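Shikimate dehydrogenase-like protein HI_0607 (Haemophilus influenzae, PDB 1NPY) catalyses the NADP(+)-dependent oxidation of shikimate to 3-dehydroshikimate in vitro, though so weakly that shikimate may not be its natural substrate. Local coordinates at residues F23-Y37 against Q246-I260. Residues are numbered along the deposited sequence; the frame is centred on the assembly and turned at random.
Sequences FHNYLYDKLGLNFIY and QFELYTHQRPSDELI
Leu27 CD1 lies over one face of the Phe247 ring and Thr251 CG2 over the other, offset toward the rim; His24 CD2 comes in at the edge, 3.6 Å from Phe247 CD1, and Gln253 O is also there, in plane. The His24 ring has Tyr37 CE1 on one face and Phe23 CD2 on the opposite one; Tyr28 lies between His24 O and Phe35 CB. Phe247 is a knob in a hole of His24, Leu27, Tyr28 and Leu31. Tyr28 runs nearly parallel to it, planes at 26°, but slid so far that the rings barely overlap; Tyr28 CE1 stops 3.4 Å from Phe247 CE1. Phe247 holds its CG anti to the backbone N (chi1 -176°), which turns the ring toward helix 23-31. Thr251 CG2 also sits over the Phe35 face, a CH-pi contact 4.1 Å from the centroid. Thr251 OG1 accepts from Gln253 N, an ST turn, and donates to Phe247 O; together these bonds hold the methyl's direction.

Farther out, Leu259 CD2 packs 3.6 Å from Lys30 CB, and Leu27 CD2 touches both Leu259 CG and Pro255 CB. No direct hydrogen bond joins the segments. Two waters link Leu31 O to the Gln253 amide; a third joins Tyr37 OH, Tyr250 OH and, weakly, Gln246 OE1. Gln246, its NE2 held by Thr89, borders the probable active site, its side chain about 8 Å from that of Lys67.

Helices 235-251 and 257-268 thus return to the substrate-binding domain, 246-251 crossing helix 23-31 at -51°. Tyr28 and Tyr250 both reach Cys9 of strand 7-12, next to strand 35-40, outermost of its sheet within this chain.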
loop_
_atom_site.group_PDB
_atom_site.type_symbol
_atom_site.label_atom_id
_atom_site.label_comp_id
_atom_site.label_asym_id
_atom_site.label_seq_id
_atom_site.Cartn_x
_atom_site.Cartn_y
_atom_site.Cartn_z
ATOM N N PHE A 23 -3.918 14.695 5.812
ATOM C CA PHE A 23 -4.690 13.612 6.433
ATOM C C PHE A 23 -4.341 13.471 7.900
ATOM O O PHE A 23 -5.230 13.455 8.751
ATOM C CB PHE A 23 -4.357 12.314 5.693
ATOM C CG PHE A 23 -5.108 11.100 6.132
ATOM C CD1 PHE A 23 -6.373 10.839 5.633
ATOM C CD2 PHE A 23 -4.544 10.166 6.984
ATOM C CE1 PHE A 23 -7.068 9.680 6.016
ATOM C CE2 PHE A 23 -5.224 9.008 7.332
ATOM C CZ PHE A 23 -6.515 8.791 6.878
ATOM N N HIS A 24 -3.052 13.331 8.214
ATOM C CA HIS A 24 -2.696 13.118 9.620
ATOM C C HIS A 24 -2.999 14.330 10.520
ATOM O O HIS A 24 -3.510 14.208 11.644
ATOM C CB HIS A 24 -1.223 12.703 9.745
ATOM C CG HIS A 24 -0.929 11.310 9.289
ATOM N ND1 HIS A 24 -0.585 11.002 7.989
ATOM C CD2 HIS A 24 -0.813 10.158 9.988
ATOM C CE1 HIS A 24 -0.366 9.701 7.892
ATOM N NE2 HIS A 24 -0.480 9.170 9.099
ATOM N N ASN A 25 -2.693 15.532 10.044
ATOM C CA ASN A 25 -2.955 16.732 10.813
ATOM C C ASN A 25 -4.445 16.955 11.074
ATOM O O ASN A 25 -4.839 17.322 12.185
ATOM C CB ASN A 25 -2.315 17.983 10.198
ATOM C CG ASN A 25 -0.794 18.021 10.374
ATOM O OD1 ASN A 25 -0.056 18.142 9.385
ATOM N ND2 ASN A 25 -0.319 17.896 11.604
ATOM N N TYR A 26 -5.281 16.639 10.098
ATOM C CA TYR A 26 -6.720 16.675 10.333
ATOM C C TYR A 26 -7.147 15.762 11.479
ATOM O O TYR A 26 -7.916 16.170 12.364
ATOM C CB TYR A 26 -7.442 16.291 9.053
ATOM C CG TYR A 26 -8.955 16.354 9.125
ATOM C CD1 TYR A 26 -9.650 17.536 8.900
ATOM C CD2 TYR A 26 -9.681 15.209 9.408
ATOM C CE1 TYR A 26 -11.055 17.580 8.956
ATOM C CE2 TYR A 26 -11.075 15.241 9.462
ATOM C CZ TYR A 26 -11.746 16.421 9.234
ATOM O OH TYR A 26 -13.135 16.424 9.288
ATOM N N LEU A 27 -6.654 14.530 11.438
ATOM C CA LEU A 27 -6.999 13.581 12.498
ATOM C C LEU A 27 -6.419 13.974 13.846
ATOM O O LEU A 27 -7.101 13.773 14.856
ATOM C CB LEU A 27 -6.586 12.163 12.109
ATOM C CG LEU A 27 -7.371 11.554 10.945
ATOM C CD1 LEU A 27 -6.709 10.331 10.346
ATOM C CD2 LEU A 27 -8.812 11.286 11.370
ATOM N N TYR A 28 -5.197 14.499 13.936
ATOM C CA TYR A 28 -4.709 14.969 15.237
ATOM C C TYR A 28 -5.633 15.999 15.853
ATOM O O TYR A 28 -5.934 15.956 17.032
ATOM C CB TYR A 28 -3.311 15.594 15.182
ATOM C CG TYR A 28 -2.250 14.694 14.605
ATOM C CD1 TYR A 28 -2.163 13.341 14.898
ATOM C CD2 TYR A 28 -1.246 15.233 13.815
ATOM C CE1 TYR A 28 -1.143 12.553 14.366
ATOM C CE2 TYR A 28 -0.202 14.462 13.325
ATOM C CZ TYR A 28 -0.158 13.116 13.571
ATOM O OH TYR A 28 0.835 12.305 13.066
ATOM N N ASP A 29 -6.094 16.927 15.024
ATOM C CA ASP A 29 -7.008 17.943 15.485
ATOM C C ASP A 29 -8.304 17.327 16.021
ATOM O O ASP A 29 -8.739 17.683 17.124
ATOM C CB ASP A 29 -7.235 18.945 14.362
ATOM C CG ASP A 29 -8.218 20.006 14.776
ATOM O OD1 ASP A 29 -7.847 20.783 15.676
ATOM O OD2 ASP A 29 -9.359 20.067 14.283
ATOM N N LYS A 30 -8.929 16.452 15.234
ATOM C CA LYS A 30 -10.215 15.866 15.585
ATOM C C LYS A 30 -10.129 14.995 16.826
ATOM O O LYS A 30 -11.111 14.921 17.577
ATOM C CB LYS A 30 -10.839 15.084 14.423
ATOM C CG LYS A 30 -11.205 15.948 13.212
ATOM C CD LYS A 30 -12.445 16.783 13.517
ATOM C CE LYS A 30 -12.953 17.610 12.357
ATOM N NZ LYS A 30 -14.421 17.804 12.538
ATOM N N LEU A 31 -8.989 14.344 17.050
ATOM C CA LEU A 31 -8.812 13.438 18.183
ATOM C C LEU A 31 -8.164 14.063 19.424
ATOM O O LEU A 31 -7.999 13.384 20.438
ATOM C CB LEU A 31 -8.014 12.200 17.759
ATOM C CG LEU A 31 -8.749 11.132 16.943
ATOM C CD1 LEU A 31 -7.839 9.931 16.713
ATOM C CD2 LEU A 31 -9.983 10.646 17.664
ATOM N N GLY A 32 -7.840 15.354 19.369
ATOM C CA GLY A 32 -7.230 16.042 20.486
ATOM C C GLY A 32 -5.842 15.546 20.819
ATOM O O GLY A 32 -5.452 15.520 21.982
ATOM N N LEU A 33 -5.085 15.162 19.792
ATOM C CA LEU A 33 -3.710 14.698 19.962
ATOM C C LEU A 33 -2.665 15.780 19.739
ATOM O O LEU A 33 -2.739 16.537 18.770
ATOM C CB LEU A 33 -3.408 13.573 18.990
ATOM C CG LEU A 33 -4.014 12.217 19.303
ATOM C CD1 LEU A 33 -4.199 11.318 18.114
ATOM C CD2 LEU A 33 -3.158 11.485 20.337
ATOM N N ASN A 34 -1.717 15.860 20.665
ATOM C CA ASN A 34 -0.653 16.855 20.588
ATOM C C ASN A 34 0.506 16.376 19.723
ATOM O O ASN A 34 1.581 16.000 20.215
ATOM C CB ASN A 34 -0.126 17.172 21.993
ATOM C CG ASN A 34 0.781 18.392 22.000
ATOM O OD1 ASN A 34 0.739 19.208 21.075
ATOM N ND2 ASN A 34 1.572 18.541 23.060
ATOM N N PHE A 35 0.205 16.361 18.429
ATOM C CA PHE A 35 1.032 15.806 17.360
ATOM C C PHE A 35 0.902 16.775 16.185
ATOM O O PHE A 35 -0.147 17.412 16.008
ATOM C CB PHE A 35 0.501 14.464 16.868
ATOM C CG PHE A 35 0.964 13.240 17.626
ATOM C CD1 PHE A 35 0.549 12.992 18.929
ATOM C CD2 PHE A 35 1.743 12.281 16.995
ATOM C CE1 PHE A 35 0.948 11.856 19.599
ATOM C CE2 PHE A 35 2.138 11.148 17.642
ATOM C CZ PHE A 35 1.754 10.937 18.958
ATOM N N ILE A 36 1.962 16.860 15.384
ATOM C CA ILE A 36 1.966 17.466 14.052
ATOM C C ILE A 36 2.662 16.551 13.060
ATOM O O ILE A 36 3.487 15.702 13.429
ATOM C CB ILE A 36 2.658 18.833 14.030
ATOM C CG1 ILE A 36 4.084 18.741 14.573
ATOM C CG2 ILE A 36 1.821 19.847 14.759
ATOM C CD1 ILE A 36 4.977 19.954 14.274
ATOM N N TYR A 37 2.289 16.669 11.788
ATOM C CA TYR A 37 2.863 15.853 10.737
ATOM C C TYR A 37 3.430 16.760 9.636
ATOM O O TYR A 37 2.804 17.766 9.287
ATOM C CB TYR A 37 1.786 14.993 10.077
ATOM C CG TYR A 37 2.289 13.844 9.221
ATOM C CD1 TYR A 37 2.345 12.547 9.737
ATOM C CD2 TYR A 37 2.699 14.021 7.898
ATOM C CE1 TYR A 37 2.765 11.474 8.983
ATOM C CE2 TYR A 37 3.098 12.943 7.123
ATOM C CZ TYR A 37 3.106 11.662 7.661
ATOM O OH TYR A 37 3.476 10.551 6.944
ATOM N N GLN A 246 -0.506 3.384 9.966
ATOM C CA GLN A 246 0.580 4.235 10.454
ATOM C C GLN A 246 0.103 5.116 11.600
ATOM O O GLN A 246 0.756 5.216 12.640
ATOM C CB GLN A 246 1.177 5.105 9.352
ATOM C CG GLN A 246 1.828 4.290 8.266
ATOM C CD GLN A 246 2.252 5.108 7.074
ATOM O OE1 GLN A 246 1.573 6.078 6.722
ATOM N NE2 GLN A 246 3.363 4.730 6.444
ATOM N N PHE A 247 -1.055 5.740 11.416
ATOM C CA PHE A 247 -1.560 6.661 12.429
ATOM C C PHE A 247 -1.717 5.950 13.766
ATOM O O PHE A 247 -1.325 6.468 14.834
ATOM C CB PHE A 247 -2.883 7.245 11.958
ATOM C CG PHE A 247 -3.443 8.274 12.876
ATOM C CD1 PHE A 247 -3.299 9.622 12.575
ATOM C CD2 PHE A 247 -4.161 7.921 14.014
ATOM C CE1 PHE A 247 -3.804 10.594 13.398
ATOM C CE2 PHE A 247 -4.663 8.921 14.852
ATOM C CZ PHE A 247 -4.529 10.237 14.531
ATOM N N GLU A 248 -2.250 4.733 13.695
ATOM C CA GLU A 248 -2.487 3.930 14.890
ATOM C C GLU A 248 -1.160 3.493 15.521
ATOM O O GLU A 248 -1.000 3.497 16.739
ATOM C CB GLU A 248 -3.364 2.711 14.596
ATOM C CG GLU A 248 -3.787 1.973 15.862
ATOM C CD GLU A 248 -4.673 0.778 15.550
ATOM O OE1 GLU A 248 -4.856 -0.133 16.394
ATOM O OE2 GLU A 248 -5.213 0.765 14.426
ATOM N N LEU A 249 -0.173 3.164 14.704
ATOM C CA LEU A 249 1.138 2.832 15.242
ATOM C C LEU A 249 1.756 4.015 15.993
ATOM O O LEU A 249 2.383 3.859 17.039
ATOM C CB LEU A 249 2.051 2.345 14.132
ATOM C CG LEU A 249 1.795 0.911 13.688
ATOM C CD1 LEU A 249 2.451 0.618 12.351
ATOM C CD2 LEU A 249 2.249 -0.123 14.705
ATOM N N TYR A 250 1.617 5.205 15.431
ATOM C CA TYR A 250 2.292 6.360 16.030
ATOM C C TYR A 250 1.588 6.852 17.299
ATOM O O TYR A 250 2.266 7.267 18.236
ATOM C CB TYR A 250 2.377 7.538 15.074
ATOM C CG TYR A 250 2.999 7.289 13.707
ATOM C CD1 TYR A 250 3.948 6.306 13.483
ATOM C CD2 TYR A 250 2.633 8.080 12.638
ATOM C CE1 TYR A 250 4.475 6.102 12.210
ATOM C CE2 TYR A 250 3.135 7.881 11.359
ATOM C CZ TYR A 250 4.088 6.902 11.169
ATOM O OH TYR A 250 4.570 6.703 9.899
ATOM N N THR A 251 0.253 6.872 17.297
ATOM C CA THR A 251 -0.521 7.564 18.336
ATOM C C THR A 251 -1.186 6.639 19.365
ATOM O O THR A 251 -1.727 7.110 20.363
ATOM C CB THR A 251 -1.685 8.332 17.748
ATOM O OG1 THR A 251 -2.593 7.393 17.145
ATOM C CG2 THR A 251 -1.244 9.298 16.651
ATOM N N HIS A 252 -1.269 5.364 19.023
ATOM C CA HIS A 252 -2.021 4.355 19.776
ATOM C C HIS A 252 -3.530 4.560 19.800
ATOM O O HIS A 252 -4.235 4.041 20.669
ATOM C CB HIS A 252 -1.501 4.211 21.207
ATOM C CG HIS A 252 -0.097 3.701 21.251
ATOM N ND1 HIS A 252 0.912 4.355 21.921
ATOM C CD2 HIS A 252 0.478 2.657 20.613
ATOM C CE1 HIS A 252 2.038 3.690 21.750
ATOM N NE2 HIS A 252 1.806 2.660 20.957
ATOM N N GLN A 253 -4.044 5.286 18.819
ATOM C CA GLN A 253 -5.473 5.447 18.575
ATOM C C GLN A 253 -5.832 5.131 17.123
ATOM O O GLN A 253 -5.231 5.675 16.190
ATOM C CB GLN A 253 -5.930 6.872 18.884
ATOM C CG GLN A 253 -5.958 7.193 20.377
ATOM C CD GLN A 253 -6.538 8.561 20.706
ATOM O OE1 GLN A 253 -7.623 8.898 20.217
ATOM N NE2 GLN A 253 -5.884 9.297 21.608
ATOM N N ARG A 254 -6.851 4.304 16.959
ATOM C CA ARG A 254 -7.469 4.028 15.665
ATOM C C ARG A 254 -8.634 5.000 15.529
ATOM O O ARG A 254 -9.592 4.956 16.320
ATOM C CB ARG A 254 -7.973 2.579 15.623
ATOM C CG ARG A 254 -8.616 2.159 14.311
ATOM C CD ARG A 254 -9.035 0.701 14.286
ATOM N NE ARG A 254 -7.928 -0.228 14.553
ATOM C CZ ARG A 254 -8.008 -1.554 14.688
ATOM N NH1 ARG A 254 -9.161 -2.203 14.633
ATOM N NH2 ARG A 254 -6.919 -2.277 14.922
ATOM N N PRO A 255 -8.609 5.894 14.545
ATOM C CA PRO A 255 -9.759 6.780 14.363
ATOM C C PRO A 255 -10.955 5.967 13.904
ATOM O O PRO A 255 -10.782 4.930 13.261
ATOM C CB PRO A 255 -9.307 7.773 13.288
ATOM C CG PRO A 255 -7.873 7.568 13.193
ATOM C CD PRO A 255 -7.556 6.146 13.546
ATOM N N SER A 256 -12.142 6.465 14.221
ATOM C CA SER A 256 -13.396 5.881 13.769
ATOM C C SER A 256 -13.495 5.912 12.256
ATOM O O SER A 256 -12.893 6.758 11.600
ATOM C CB SER A 256 -14.587 6.688 14.291
ATOM O OG SER A 256 -14.663 7.974 13.684
ATOM N N ASP A 257 -14.342 5.029 11.742
ATOM C CA ASP A 257 -14.596 4.961 10.309
ATOM C C ASP A 257 -15.136 6.299 9.824
ATOM O O ASP A 257 -14.780 6.743 8.732
ATOM C CB ASP A 257 -15.601 3.859 9.977
ATOM C CG ASP A 257 -15.084 2.468 10.266
ATOM O OD1 ASP A 257 -13.858 2.211 10.225
ATOM O OD2 ASP A 257 -15.924 1.583 10.502
ATOM N N GLU A 258 -15.979 6.954 10.620
ATOM C CA GLU A 258 -16.539 8.246 10.223
ATOM C C GLU A 258 -15.453 9.295 10.072
ATOM O O GLU A 258 -15.392 9.971 9.037
ATOM C CB GLU A 258 -17.645 8.748 11.161
ATOM C CG GLU A 258 -18.156 10.139 10.824
ATOM C CD GLU A 258 -19.333 10.619 11.660
ATOM O OE1 GLU A 258 -19.787 9.896 12.573
ATOM O OE2 GLU A 258 -19.811 11.735 11.347
ATOM N N LEU A 259 -14.538 9.356 11.041
ATOM C CA LEU A 259 -13.475 10.338 10.913
ATOM C C LEU A 259 -12.497 9.975 9.797
ATOM O O LEU A 259 -11.981 10.872 9.141
ATOM C CB LEU A 259 -12.672 10.497 12.196
ATOM C CG LEU A 259 -12.375 11.901 12.721
ATOM C CD1 LEU A 259 -13.579 12.837 12.825
ATOM C CD2 LEU A 259 -11.785 11.640 14.115
ATOM N N ILE A 260 -12.224 8.693 9.573
ATOM C CA ILE A 260 -11.326 8.363 8.468
ATOM C C ILE A 260 -11.903 8.850 7.140
ATOM O O ILE A 260 -11.183 9.474 6.353
ATOM C CB ILE A 260 -11.035 6.871 8.406
ATOM C CG1 ILE A 260 -10.250 6.458 9.648
ATOM C CG2 ILE A 260 -10.334 6.525 7.094
ATOM C CD1 ILE A 260 -10.343 4.964 9.911
HETATM O O HOH W 1 -9.256 10.948 20.971
HETATM O O HOH W 2 -6.376 12.283 22.562
HETATM O O HOH W 3 2.833 8.146 8.165
#